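Fumarylacetoacetate hydrolase (Burkholderia xenovorans, PDB 5TI1) probably catalyses the metal-dependent hydrolysis of fumarylacetoacetate to fumarate and acetoacetate, the last step of phenylalanine and tyrosine breakdown. Local coordinates at residues B[220-226]-B[259-265]; B[199-203]-B[282-286]; B[40-44]-B[107-111]; B[62-67]-B[133-137]; B[322-328]-B[341-347]. All coordinates share one frame; numbering follows the deposited sequence.

Interaction 1. Residues B[220-226]-B[259-265]. With NA (sodium ion), chain L; MG (magnesium ion), chain K.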
# COMPACT_ATOMS: atom_id res chain seq x y z
N CYS B 220 -18.12 10.28 12.49
CA CYS B 220 -17.74 9.16 13.34
C CYS B 220 -17.98 9.46 14.82
O CYS B 220 -17.58 10.52 15.32
CB CYS B 220 -16.26 8.85 13.09
SG CYS B 220 -15.47 7.98 14.39
N ARG B 221 -18.64 8.54 15.51
CA ARG B 221 -18.91 8.67 16.94
C ARG B 221 -18.05 7.77 17.82
O ARG B 221 -18.19 7.82 19.04
CB ARG B 221 -20.39 8.38 17.24
CG ARG B 221 -21.38 9.34 16.60
CD ARG B 221 -22.81 8.84 16.76
NE ARG B 221 -23.74 9.52 15.86
CZ ARG B 221 -25.03 9.24 15.76
NH1 ARG B 221 -25.58 8.29 16.52
NH2 ARG B 221 -25.79 9.91 14.90
N LYS B 222 -17.17 6.95 17.24
CA LYS B 222 -16.33 6.04 18.01
C LYS B 222 -14.90 6.12 17.48
O LYS B 222 -14.36 5.15 16.92
CB LYS B 222 -16.87 4.61 17.96
CG LYS B 222 -18.15 4.41 18.74
CD LYS B 222 -18.40 2.93 18.98
CE LYS B 222 -19.66 2.71 19.77
NZ LYS B 222 -19.84 1.26 20.01
N LEU B 223 -14.29 7.28 17.64
CA LEU B 223 -12.92 7.50 17.22
C LEU B 223 -11.96 7.00 18.29
O LEU B 223 -12.07 7.37 19.47
CB LEU B 223 -12.69 8.99 16.95
CG LEU B 223 -11.33 9.39 16.42
CD1 LEU B 223 -11.07 8.71 15.04
CD2 LEU B 223 -11.24 10.90 16.35
N ASP B 224 -11.02 6.15 17.89
CA ASP B 224 -10.19 5.45 18.85
C ASP B 224 -8.74 5.46 18.38
O ASP B 224 -8.44 5.68 17.20
CB ASP B 224 -10.70 4.01 19.06
CG ASP B 224 -10.21 3.40 20.37
OD1 ASP B 224 -9.45 4.06 21.10
OD2 ASP B 224 -10.60 2.25 20.66
N ILE B 225 -7.84 5.25 19.34
CA ILE B 225 -6.43 4.98 19.04
C ILE B 225 -6.25 3.49 18.85
O ILE B 225 -7.12 2.68 19.21
CB ILE B 225 -5.50 5.46 20.16
CG1 ILE B 225 -5.62 4.51 21.36
CG2 ILE B 225 -5.78 6.90 20.53
CD1 ILE B 225 -4.68 4.81 22.48
N GLU B 226 -5.10 3.10 18.31
CA GLU B 226 -4.58 1.75 18.47
C GLU B 226 -3.10 1.89 18.77
O GLU B 226 -2.32 2.29 17.89
CB GLU B 226 -4.82 0.88 17.23
CG GLU B 226 -6.31 0.65 16.96
CD GLU B 226 -6.59 -0.65 16.23
OE1 GLU B 226 -7.67 -1.24 16.45
OE2 GLU B 226 -5.74 -1.07 15.43
N ASN B 259 0.36 4.89 15.95
CA ASN B 259 -1.02 5.03 16.37
C ASN B 259 -1.90 4.82 15.14
O ASN B 259 -2.00 5.71 14.29
CB ASN B 259 -1.29 6.39 17.02
CG ASN B 259 -2.71 6.51 17.54
OD1 ASN B 259 -3.52 5.59 17.38
ND2 ASN B 259 -3.03 7.66 18.18
N ASP B 260 -2.55 3.66 15.07
CA ASP B 260 -3.44 3.34 13.96
C ASP B 260 -4.84 3.83 14.30
O ASP B 260 -5.70 3.08 14.76
CB ASP B 260 -3.42 1.83 13.68
CG ASP B 260 -4.40 1.42 12.59
OD1 ASP B 260 -4.75 2.28 11.74
OD2 ASP B 260 -4.84 0.25 12.60
N TRP B 261 -5.06 5.13 14.08
CA TRP B 261 -6.36 5.74 14.35
C TRP B 261 -7.48 4.93 13.71
O TRP B 261 -7.40 4.55 12.54
CB TRP B 261 -6.40 7.18 13.83
CG TRP B 261 -5.28 8.06 14.31
CD1 TRP B 261 -4.11 8.33 13.66
CD2 TRP B 261 -5.25 8.82 15.53
NE1 TRP B 261 -3.34 9.20 14.40
CE2 TRP B 261 -4.02 9.52 15.55
CE3 TRP B 261 -6.13 8.97 16.60
CZ2 TRP B 261 -3.66 10.37 16.60
CZ3 TRP B 261 -5.77 9.81 17.65
CH2 TRP B 261 -4.55 10.50 17.63
N SER B 262 -8.54 4.68 14.48
CA SER B 262 -9.63 3.81 14.05
C SER B 262 -10.96 4.50 14.29
O SER B 262 -11.20 5.05 15.37
CB SER B 262 -9.60 2.49 14.81
OG SER B 262 -8.48 1.71 14.41
N ALA B 263 -11.84 4.46 13.28
CA ALA B 263 -13.23 4.88 13.40
C ALA B 263 -14.07 3.62 13.50
O ALA B 263 -14.42 3.01 12.49
CB ALA B 263 -13.65 5.74 12.22
N ARG B 264 -14.39 3.21 14.74
CA ARG B 264 -14.88 1.85 14.95
C ARG B 264 -16.31 1.66 14.47
O ARG B 264 -16.66 0.56 14.04
CB ARG B 264 -14.78 1.47 16.42
CG ARG B 264 -13.38 1.59 16.91
CD ARG B 264 -13.09 0.68 18.07
NE ARG B 264 -11.68 0.76 18.38
CZ ARG B 264 -10.73 0.08 17.74
NH1 ARG B 264 -11.05 -0.76 16.76
NH2 ARG B 264 -9.47 0.25 18.10
N ASP B 265 -17.14 2.71 14.53
CA ASP B 265 -18.49 2.57 14.00
C ASP B 265 -18.48 2.50 12.47
O ASP B 265 -19.24 1.73 11.88
CB ASP B 265 -19.40 3.71 14.49
CG ASP B 265 -18.79 5.09 14.36
OD1 ASP B 265 -17.61 5.22 13.99
OD2 ASP B 265 -19.50 6.08 14.65
NA NA L . -5.40 4.43 10.99
MG MG K . -4.24 -1.60 13.96
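Asn259 opens the contact by turning its side-chain oxygen to the neighbouring strand: OD1 accepts the backbone N of Glu226 at 3.1 Å. Residues 220-226 and 259-265 are antiparallel neighbours in the mixed sheet of the FAH-family C-terminal domain, and their ends carry the metal site. Asp260 is the centre of an inverse gamma turn, and its carboxylate is shared between two cations. OD2 binds the magnesium ion together with Glu226 OE2, and these two oxygens come within 3.2 Å because both are ligands; the two carboxylate planes stand 88° apart. Asp153 and Glu228 complete the protein ligands of the magnesium. Asp260 OD1 binds the sodium ion, which also takes the carbonyl of Trp261, while CZ3 of the Trp261 ring meets Ile225 CG2 at 4.1 Å. Ser262 forms the hydrogen-bonded pair with Asp224, each backbone N donating to the other's O, and Ala263 faces Leu223 in the adjoining non-hydrogen-bonded pair. Helix 264-270 then begins, and Arg264 N still reaches Lys222 O. The Arg264 chain, extended from CG to NE, places the guanidinium between two acids. NE donates to Asp224 OD2 at 2.9 Å and NH2 to the anti lone pair of Glu226 OE1 at 2.9 Å, both acceptors lying close to the guanidinium plane. The Asp224 carboxylate is also hydrogen-bonded to Leu390. With OE2 on magnesium and OE1 on arginine, Glu226 is gripped at both oxygens, which should limit its rotation. At Asp265, OD2 takes the backbone N of Arg221 at 2.7 Å on its syn side, with an N-H...O angle of 164°.

Interaction 2. Residues B[199-203]-B[282-286]. With NA (sodium ion), chain L.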
# COMPACT_ATOMS: atom_id res chain seq x y z
N PRO B 199 -2.25 17.11 12.82
CA PRO B 199 -3.64 17.00 13.28
C PRO B 199 -4.41 15.99 12.46
O PRO B 199 -4.16 15.79 11.27
CB PRO B 199 -4.19 18.42 13.08
CG PRO B 199 -3.33 19.02 12.04
CD PRO B 199 -1.95 18.42 12.24
N VAL B 200 -5.38 15.35 13.11
CA VAL B 200 -6.15 14.27 12.50
C VAL B 200 -7.60 14.68 12.51
O VAL B 200 -8.18 14.94 13.57
CB VAL B 200 -5.96 12.95 13.24
CG1 VAL B 200 -6.88 11.89 12.66
CG2 VAL B 200 -4.50 12.50 13.15
N ARG B 201 -8.22 14.71 11.34
CA ARG B 201 -9.59 15.18 11.27
C ARG B 201 -10.54 14.01 11.47
O ARG B 201 -10.38 12.96 10.83
CB ARG B 201 -9.89 15.88 9.96
CG ARG B 201 -11.28 16.50 10.02
CD ARG B 201 -11.57 17.49 8.92
NE ARG B 201 -10.62 18.60 8.84
CZ ARG B 201 -10.72 19.75 9.51
NH1 ARG B 201 -11.72 19.96 10.35
NH2 ARG B 201 -9.80 20.68 9.33
N ARG B 202 -11.51 14.19 12.37
CA ARG B 202 -12.54 13.20 12.58
C ARG B 202 -13.20 12.88 11.25
O ARG B 202 -13.69 13.80 10.57
CB ARG B 202 -13.58 13.70 13.59
CG ARG B 202 -14.76 12.74 13.82
CD ARG B 202 -15.77 13.32 14.82
NE ARG B 202 -15.15 13.65 16.10
CZ ARG B 202 -14.96 12.79 17.09
NH1 ARG B 202 -15.37 11.53 16.96
NH2 ARG B 202 -14.36 13.17 18.22
N PRO B 203 -13.22 11.62 10.83
CA PRO B 203 -13.82 11.28 9.53
C PRO B 203 -15.34 11.29 9.57
O PRO B 203 -15.96 10.93 10.57
CB PRO B 203 -13.29 9.87 9.26
CG PRO B 203 -13.00 9.30 10.65
CD PRO B 203 -12.52 10.48 11.45
N PHE B 282 -7.91 6.90 7.11
CA PHE B 282 -7.97 8.36 7.17
C PHE B 282 -6.74 8.96 7.85
O PHE B 282 -6.45 10.14 7.64
CB PHE B 282 -9.26 8.82 7.88
CG PHE B 282 -9.34 8.41 9.33
CD1 PHE B 282 -9.93 7.20 9.68
CD2 PHE B 282 -8.86 9.23 10.32
CE1 PHE B 282 -10.01 6.82 11.01
CE2 PHE B 282 -8.94 8.87 11.65
CZ PHE B 282 -9.51 7.66 12.00
N ALA B 283 -6.01 8.17 8.64
CA ALA B 283 -4.82 8.65 9.34
C ALA B 283 -4.13 7.52 10.09
O ALA B 283 -4.80 6.72 10.75
CB ALA B 283 -5.16 9.77 10.34
N THR B 284 -2.81 7.45 9.99
CA THR B 284 -1.99 6.62 10.85
C THR B 284 -0.77 7.46 11.20
O THR B 284 -0.15 8.04 10.31
CB THR B 284 -1.59 5.31 10.16
OG1 THR B 284 -2.77 4.56 9.83
CG2 THR B 284 -0.70 4.48 11.07
N THR B 285 -0.45 7.56 12.49
CA THR B 285 0.64 8.42 12.94
C THR B 285 1.82 7.57 13.41
O THR B 285 1.64 6.57 14.10
CB THR B 285 0.18 9.36 14.07
OG1 THR B 285 -0.93 10.14 13.62
CG2 THR B 285 1.29 10.32 14.49
N ILE B 286 3.04 7.96 13.02
CA ILE B 286 4.23 7.34 13.59
C ILE B 286 5.12 8.40 14.21
O ILE B 286 5.11 9.58 13.83
CB ILE B 286 5.02 6.48 12.58
CG1 ILE B 286 5.54 7.32 11.40
CG2 ILE B 286 4.18 5.31 12.09
CD1 ILE B 286 6.49 6.53 10.48
NA NA L . -5.40 4.43 10.99
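This is an apolar packing contact between two beta sheets of the FAH-family C-terminal domain: the start of strand 200-207 lies against the residues that lead into strand 284-292. The evidence is in the spacing, for the closest pair of CA atoms, Val200 and Ala283, is 6.6 Å apart, and the touching atoms are nearly all side-chain carbons. Phe282 is the centre of the contact. Its CG sits between the backbone N and the carbonyl carbon (chi1 64°), and the ring meets two residues in different ways. Pro203 covers one face in a CH-pi contact, with CG 3.8 Å from the ring centroid and 8° off the normal. Val200 instead comes in at the edge, CG1 lying near the ring plane at 3.8 Å from Phe282 CE2. The same methyl packs on Ala283 CB. Ser363 of the second subunit also touches Pro203 and Phe282, which brings this packing to the dimer interface. Behind the apolar layer the chain turns polar: Thr285 OG1 is hydrogen-bonded to Trp261 NE1, and the sodium ion is held by this segment together with Asp260, Trp261 and Lys280. Its ligands here are Ala283 O at 2.4 Å and Thr284 OG1 at 2.9 Å.

Interaction 3. Residues B[40-44]-B[107-111]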
# COMPACT_ATOMS: atom_id res chain seq x y z
N GLN B 40 23.49 5.43 24.08
CA GLN B 40 23.24 4.05 23.68
C GLN B 40 22.16 3.94 22.62
O GLN B 40 22.03 2.88 21.99
CB GLN B 40 22.86 3.20 24.90
CG GLN B 40 24.02 2.91 25.87
CD GLN B 40 24.31 4.05 26.82
OE1 GLN B 40 23.60 5.06 26.84
NE2 GLN B 40 25.35 3.89 27.65
N ASN B 41 21.38 5.00 22.40
CA ASN B 41 20.26 4.93 21.47
C ASN B 41 20.74 5.19 20.05
O ASN B 41 20.90 4.25 19.26
CB ASN B 41 19.18 5.93 21.88
CG ASN B 41 17.90 5.75 21.08
OD1 ASN B 41 17.87 5.02 20.08
ND2 ASN B 41 16.83 6.41 21.51
N LEU B 42 20.97 6.47 19.72
CA LEU B 42 21.38 6.90 18.39
C LEU B 42 20.34 6.51 17.34
O LEU B 42 20.63 5.73 16.42
CB LEU B 42 22.75 6.31 18.05
CG LEU B 42 23.81 6.51 19.14
CD1 LEU B 42 25.15 5.89 18.75
CD2 LEU B 42 23.96 8.00 19.46
N PRO B 43 19.12 7.04 17.44
CA PRO B 43 18.10 6.73 16.43
C PRO B 43 18.24 7.65 15.22
O PRO B 43 18.83 8.73 15.30
CB PRO B 43 16.79 7.00 17.17
CG PRO B 43 17.14 8.16 18.08
CD PRO B 43 18.61 7.97 18.47
N PHE B 44 17.66 7.21 14.10
CA PHE B 44 17.74 7.93 12.84
C PHE B 44 16.42 8.62 12.51
O PHE B 44 15.34 8.06 12.74
CB PHE B 44 18.11 6.99 11.69
CG PHE B 44 19.52 6.49 11.76
CD1 PHE B 44 20.55 7.18 11.15
CD2 PHE B 44 19.81 5.32 12.43
CE1 PHE B 44 21.85 6.71 11.21
CE2 PHE B 44 21.11 4.84 12.50
CZ PHE B 44 22.13 5.54 11.89
N SER B 107 28.51 0.51 10.95
CA SER B 107 29.63 1.42 10.77
C SER B 107 29.29 2.83 11.24
O SER B 107 30.01 3.43 12.05
CB SER B 107 30.06 1.44 9.31
OG SER B 107 31.13 2.35 9.11
N VAL B 108 28.18 3.39 10.74
CA VAL B 108 27.77 4.73 11.16
C VAL B 108 27.55 4.78 12.66
O VAL B 108 27.98 5.73 13.34
CB VAL B 108 26.52 5.18 10.38
CG1 VAL B 108 25.96 6.46 10.99
CG2 VAL B 108 26.85 5.40 8.92
N ARG B 109 26.89 3.76 13.22
CA ARG B 109 26.59 3.77 14.64
C ARG B 109 27.87 3.75 15.48
O ARG B 109 27.96 4.44 16.51
CB ARG B 109 25.70 2.59 15.00
CG ARG B 109 25.52 2.45 16.48
CD ARG B 109 24.71 1.26 16.85
NE ARG B 109 24.68 1.14 18.30
CZ ARG B 109 23.79 1.77 19.06
NH1 ARG B 109 22.86 2.52 18.48
NH2 ARG B 109 23.82 1.64 20.38
N VAL B 110 28.87 2.99 15.06
CA VAL B 110 30.12 2.92 15.81
C VAL B 110 30.87 4.24 15.71
O VAL B 110 31.40 4.74 16.71
CB VAL B 110 30.98 1.73 15.32
CG1 VAL B 110 32.33 1.75 16.01
CG2 VAL B 110 30.27 0.42 15.61
N GLN B 111 30.95 4.82 14.51
CA GLN B 111 31.62 6.11 14.36
C GLN B 111 30.96 7.18 15.22
O GLN B 111 31.64 7.92 15.95
CB GLN B 111 31.61 6.53 12.89
CG GLN B 111 32.42 5.63 11.96
CD GLN B 111 32.26 6.01 10.50
OE1 GLN B 111 32.85 6.98 10.03
NE2 GLN B 111 31.45 5.25 9.77
O HOH W 1 22.03 3.27 15.79
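The backbones of residues 40-44 and 107-111 stay well apart, Leu42 and Arg109 being nearest at 7.1 Å between CA atoms, so side chains, above all Arg109, bridge them. Residues 40-44 form an irregular turn leading into strand 44-49, and residues 107-111 belong to helix 102-116; the contact is therefore loop-on-helix packing within the N-terminal domain. Leu42 has positive phi (60°), part of a bend in which the carbonyls of Gln40 and Asn41 both come within reach of one arginine. Arg109 leaves the helix with CG anti to its own backbone N (chi1 173°) and runs extended to NE, carrying the guanidinium to those carbonyls. NH2 donates to Gln40 O at 2.7 Å in an almost straight bond (177°), and NH1 donates to Asn41 O at 2.7 Å. Both oxygens lie at the guanidinium edge, in its plane, yet each N-H arrives from above the carbonyl plane and not on a lone pair. NE bonds outside the contact to Thr18 OG1, so the buried group is gripped along its edge, which should fix the rotation of its plane. Leu42 lies over one guanidinium face, CD1 4.1 Å from NH1, its side chain crossing that of Arg109 at about a right angle. Two residues further on, Val108 CG1 meets the edge of the Phe44 ring, 4.0 Å from CZ, while Phe97 packs on the same ring. A bridging water completes the set: it accepts from Arg109 NH1 at 2.9 Å and donates to Leu42 O at 2.9 Å.

Interaction 4. Residues B[62-67]-B[133-137]; sequences GDSIVD and ALIRQ
Ile65 and Ile135 face each other as the hydrogen-bonded pair of two short antiparallel strands, 64-67 and 134-136, whose segment axes approach to 4.4 Å at 148°. Ile135 N donates to Ile65 O at 2.9 Å, whereas the return bond from Ile65 N to Ile135 O is bent and weak by its angle (129°). Where helix 127-133 gives way to strand 134-136, Asp67 N donates to Ala133 O at 2.7 Å in a nearly straight bond. At the other end Gln137 supplies two donors. Its backbone N bonds to Asp63 O at 2.9 Å, and its side chain, extended beyond CG, crosses Ile65 to bring NE2 to Ser64 O at 2.9 Å, that oxygen lying close to the amide plane. Asp63 O is used twice, since a water donates to it at 3.0 Å and accepts from Arg136 NE. The Arg136 chain, bent at chi2 and chi3, folds its guanidinium over the Asp63 carboxylate with the planes only 8° apart. Asp63 OD2 thus sits over the guanidinium face, 3.5 Å from NH2, in a salt bridge of charge alone with no N-H directed at it. Asp63 OD1 instead takes the hydroxyl of Ser64. The Asp67 carboxylate is satisfied elsewhere: OD1 caps helix 68-73 through Ala70 N, and OD2 forms a salt bridge with Arg56. On the opposite sheet face from Ile65, Val66 CG2 packs on Leu134 CD1. Strand 134-136, following directly on helix 127-133, forms one margin of the five-stranded N-terminal sheet within this chain, with 64-67 between it and 56-61.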
# COMPACT_ATOMS: atom_id res chain seq x y z
N GLY B 62 20.59 13.31 23.36
CA GLY B 62 20.06 14.23 24.35
C GLY B 62 18.92 15.03 23.77
O GLY B 62 18.08 14.50 23.02
N ASP B 63 18.90 16.32 24.07
CA ASP B 63 17.89 17.22 23.52
C ASP B 63 18.31 17.82 22.17
O ASP B 63 17.70 18.79 21.72
CB ASP B 63 17.55 18.32 24.54
CG ASP B 63 18.74 19.20 24.90
OD1 ASP B 63 19.79 19.11 24.22
OD2 ASP B 63 18.63 19.99 25.87
N SER B 64 19.33 17.26 21.52
CA SER B 64 19.86 17.82 20.29
C SER B 64 19.77 16.80 19.15
O SER B 64 19.19 15.72 19.29
CB SER B 64 21.29 18.31 20.51
OG SER B 64 21.31 19.44 21.37
N ILE B 65 20.35 17.16 18.01
CA ILE B 65 20.37 16.33 16.81
C ILE B 65 21.74 16.47 16.18
O ILE B 65 22.26 17.59 16.05
CB ILE B 65 19.29 16.74 15.79
CG1 ILE B 65 17.89 16.73 16.41
CG2 ILE B 65 19.34 15.86 14.57
CD1 ILE B 65 16.81 17.35 15.50
N VAL B 66 22.34 15.36 15.79
CA VAL B 66 23.57 15.38 15.01
C VAL B 66 23.22 15.43 13.53
O VAL B 66 22.47 14.59 13.03
CB VAL B 66 24.45 14.16 15.33
CG1 VAL B 66 25.69 14.21 14.49
CG2 VAL B 66 24.82 14.15 16.81
N ASP B 67 23.76 16.43 12.84
CA ASP B 67 23.62 16.56 11.39
C ASP B 67 24.63 15.61 10.76
O ASP B 67 25.83 15.90 10.73
CB ASP B 67 23.86 18.00 10.97
CG ASP B 67 23.54 18.26 9.51
OD1 ASP B 67 23.67 17.34 8.67
OD2 ASP B 67 23.16 19.41 9.19
N ALA B 133 27.15 21.22 13.50
CA ALA B 133 26.69 19.85 13.31
C ALA B 133 25.72 19.38 14.39
O ALA B 133 25.09 18.33 14.21
CB ALA B 133 27.89 18.90 13.25
N LEU B 134 25.59 20.12 15.49
CA LEU B 134 24.65 19.77 16.55
C LEU B 134 23.59 20.86 16.66
O LEU B 134 23.91 22.03 16.88
CB LEU B 134 25.37 19.59 17.89
CG LEU B 134 25.63 18.11 18.18
CD1 LEU B 134 26.78 17.60 17.33
CD2 LEU B 134 25.91 17.89 19.65
N ILE B 135 22.33 20.46 16.51
CA ILE B 135 21.20 21.37 16.47
C ILE B 135 20.23 20.97 17.59
O ILE B 135 20.02 19.78 17.84
CB ILE B 135 20.51 21.32 15.09
CG1 ILE B 135 21.34 22.08 14.06
CG2 ILE B 135 19.10 21.86 15.14
CD1 ILE B 135 22.13 21.15 13.14
N ARG B 136 19.66 21.97 18.26
CA ARG B 136 18.66 21.71 19.28
C ARG B 136 17.39 21.17 18.64
O ARG B 136 16.96 21.65 17.59
CB ARG B 136 18.35 22.99 20.07
CG ARG B 136 19.52 23.55 20.87
CD ARG B 136 19.78 22.75 22.15
NE ARG B 136 18.58 22.60 22.97
CZ ARG B 136 18.32 23.26 24.10
NH1 ARG B 136 19.19 24.15 24.59
NH2 ARG B 136 17.19 23.03 24.76
N GLN B 137 16.79 20.15 19.27
CA GLN B 137 15.51 19.67 18.77
C GLN B 137 14.46 20.77 18.84
O GLN B 137 13.51 20.78 18.04
CB GLN B 137 15.07 18.45 19.58
CG GLN B 137 15.95 17.22 19.35
CD GLN B 137 15.63 16.08 20.29
OE1 GLN B 137 14.48 15.93 20.73
NE2 GLN B 137 16.64 15.26 20.61
O HOH W 2 15.98 21.13 22.32

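Interaction 5. Residues B[322-328]-B[341-347]; sequences FDITLEV and ITRTNFK
Asn345 and Asp323 cross at about a right angle where the hairpin of strands 321-331 and 339-345 loses its regular pairing. Asn345 ND2 donates to Asp323 OD1 at 2.8 Å, nearly in line with that oxygen's C-O bond, and the amide and carboxylate planes are 42° apart. In Asn345, chi1 of -162° sets CG and chi2 of -66° turns OD1 back to its own chain. OD1 takes Lys347 N on a lone pair at 2.8 Å, which makes an Asx turn, and also a weak bond from Ile324 N. Phe346 follows, its side chain alongside that of Ile324 and pointing the same way; Ile324 CD1 lies 3.8 Å from CD2 of the ring. Further along the strands, Leu326 and Thr344 form a hydrogen-bonded pair, exchanging two backbone bonds. Their face also carries Val328, whose CG2 touches Thr342 CG2 at 3.8 Å and whose CG1 packs on Ile341 CD1. The other face has Glu327 and Arg343 crossing at a slant, with OE2 and NE 4.0 Å apart in a long salt bridge. Leu227 of the metal-bearing strand 223-233 packs against Val328 and Thr344. The chemistry is thus two-sided: the face of Leu326 and Val328, largely apolar apart from its two threonines, is turned to the interior, the outer charged pair attracts only loosely, and directed side-chain bonding is concentrated at Asn345, while backbone bonds hold the strands elsewhere.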
# COMPACT_ATOMS: atom_id res chain seq x y z
N PHE B 322 10.87 -8.02 22.79
CA PHE B 322 11.63 -6.85 23.20
C PHE B 322 10.89 -6.12 24.32
O PHE B 322 9.66 -5.95 24.26
CB PHE B 322 11.91 -5.92 22.02
CG PHE B 322 12.89 -6.50 21.04
CD1 PHE B 322 12.48 -7.35 20.03
CD2 PHE B 322 14.25 -6.22 21.16
CE1 PHE B 322 13.39 -7.90 19.14
CE2 PHE B 322 15.17 -6.78 20.27
CZ PHE B 322 14.74 -7.62 19.27
N ASP B 323 11.64 -5.73 25.33
CA ASP B 323 11.12 -5.12 26.56
C ASP B 323 11.03 -3.62 26.33
O ASP B 323 11.97 -2.87 26.60
CB ASP B 323 12.03 -5.49 27.73
CG ASP B 323 11.53 -4.97 29.06
OD1 ASP B 323 10.48 -4.29 29.11
OD2 ASP B 323 12.21 -5.25 30.06
N ILE B 324 9.89 -3.18 25.79
CA ILE B 324 9.65 -1.78 25.45
C ILE B 324 8.46 -1.31 26.27
O ILE B 324 7.33 -1.75 26.05
CB ILE B 324 9.37 -1.57 23.95
CG1 ILE B 324 10.38 -2.30 23.07
CG2 ILE B 324 9.39 -0.09 23.63
CD1 ILE B 324 10.15 -2.04 21.57
N THR B 325 8.72 -0.44 27.24
CA THR B 325 7.65 0.17 28.02
C THR B 325 6.91 1.17 27.13
O THR B 325 7.53 1.99 26.46
CB THR B 325 8.22 0.87 29.26
OG1 THR B 325 8.74 -0.11 30.16
CG2 THR B 325 7.15 1.67 29.98
N LEU B 326 5.58 1.07 27.11
CA LEU B 326 4.73 1.95 26.31
C LEU B 326 3.69 2.63 27.19
O LEU B 326 3.16 2.02 28.13
CB LEU B 326 4.05 1.16 25.20
CG LEU B 326 4.95 0.40 24.23
CD1 LEU B 326 4.13 -0.60 23.44
CD2 LEU B 326 5.69 1.33 23.29
N GLU B 327 3.38 3.89 26.87
CA GLU B 327 2.39 4.68 27.60
C GLU B 327 1.62 5.54 26.61
O GLU B 327 2.13 5.92 25.56
CB GLU B 327 3.02 5.58 28.67
CG GLU B 327 3.84 4.84 29.72
CD GLU B 327 4.19 5.70 30.93
OE1 GLU B 327 3.79 6.88 30.95
OE2 GLU B 327 4.86 5.19 31.85
N VAL B 328 0.38 5.86 26.97
CA VAL B 328 -0.44 6.75 26.18
C VAL B 328 -1.03 7.78 27.14
O VAL B 328 -1.48 7.42 28.23
CB VAL B 328 -1.55 6.00 25.41
CG1 VAL B 328 -2.47 6.98 24.67
CG2 VAL B 328 -0.92 4.97 24.43
N ILE B 341 -3.59 7.17 30.22
CA ILE B 341 -4.75 6.29 30.11
C ILE B 341 -4.37 4.82 29.98
O ILE B 341 -5.25 3.96 30.18
CB ILE B 341 -5.66 6.71 28.94
CG1 ILE B 341 -4.92 6.58 27.60
CG2 ILE B 341 -6.22 8.12 29.20
CD1 ILE B 341 -5.84 6.55 26.39
N THR B 342 -3.13 4.51 29.64
CA THR B 342 -2.70 3.12 29.68
C THR B 342 -1.18 3.06 29.79
O THR B 342 -0.48 4.00 29.40
CB THR B 342 -3.20 2.34 28.45
OG1 THR B 342 -2.98 0.94 28.65
CG2 THR B 342 -2.50 2.81 27.17
N ARG B 343 -0.69 1.95 30.35
CA ARG B 343 0.74 1.64 30.41
C ARG B 343 0.88 0.15 30.13
O ARG B 343 0.26 -0.66 30.82
CB ARG B 343 1.34 1.97 31.78
CG ARG B 343 1.21 3.42 32.24
CD ARG B 343 1.62 3.57 33.73
NE ARG B 343 1.65 4.97 34.16
CZ ARG B 343 0.58 5.67 34.53
NH1 ARG B 343 -0.63 5.11 34.52
NH2 ARG B 343 0.70 6.94 34.90
N THR B 344 1.66 -0.21 29.12
CA THR B 344 1.83 -1.63 28.79
C THR B 344 3.26 -1.86 28.30
O THR B 344 4.16 -1.05 28.55
CB THR B 344 0.77 -2.08 27.77
OG1 THR B 344 0.84 -3.51 27.61
CG2 THR B 344 1.00 -1.42 26.42
N ASN B 345 3.48 -2.98 27.60
CA ASN B 345 4.80 -3.37 27.14
C ASN B 345 4.67 -4.17 25.85
O ASN B 345 3.78 -5.01 25.72
CB ASN B 345 5.55 -4.21 28.19
CG ASN B 345 7.05 -4.25 27.94
OD1 ASN B 345 7.52 -4.80 26.94
ND2 ASN B 345 7.82 -3.63 28.84
N PHE B 346 5.57 -3.89 24.90
CA PHE B 346 5.61 -4.63 23.65
C PHE B 346 5.94 -6.12 23.86
O PHE B 346 5.60 -6.95 23.01
CB PHE B 346 6.62 -3.95 22.72
CG PHE B 346 6.76 -4.57 21.36
CD1 PHE B 346 5.70 -4.58 20.47
CD2 PHE B 346 7.98 -5.11 20.95
CE1 PHE B 346 5.85 -5.14 19.19
CE2 PHE B 346 8.13 -5.66 19.68
CZ PHE B 346 7.07 -5.68 18.80
N LYS B 347 6.56 -6.48 24.98
CA LYS B 347 6.97 -7.86 25.19
C LYS B 347 5.80 -8.83 25.28
O LYS B 347 6.02 -10.04 25.17
CB LYS B 347 7.82 -7.99 26.46
CG LYS B 347 7.06 -7.85 27.76
CD LYS B 347 8.03 -7.76 28.92
CE LYS B 347 7.31 -7.55 30.24
NZ LYS B 347 8.21 -7.80 31.40
O HOH W 3 7.95 -8.39 21.90

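Interactions 1, 2 and 5 belong to the C-terminal domain, interactions 3 and 4 to the N-terminal one, and only interaction 4 is less than largely buried. Interactions 1 and 2 hold neighbouring strands, 252-263 and 284-292, and share the sodium ion; Leu223 CD1 also packs on Phe282 CZ at 3.6 Å. Interaction 5 meets interaction 1 through apolar packing, Ile225 CD1 to Val328 CG1. Interactions 3 and 4 have centres about 14 Å apart without touching, and their segments alternate along the chain. Buried charge serves metal ligation in interaction 1 and carbonyl binding in interaction 3, interaction 2 is apolar between its segments, and the salt bridges of interactions 4 and 5 are loose.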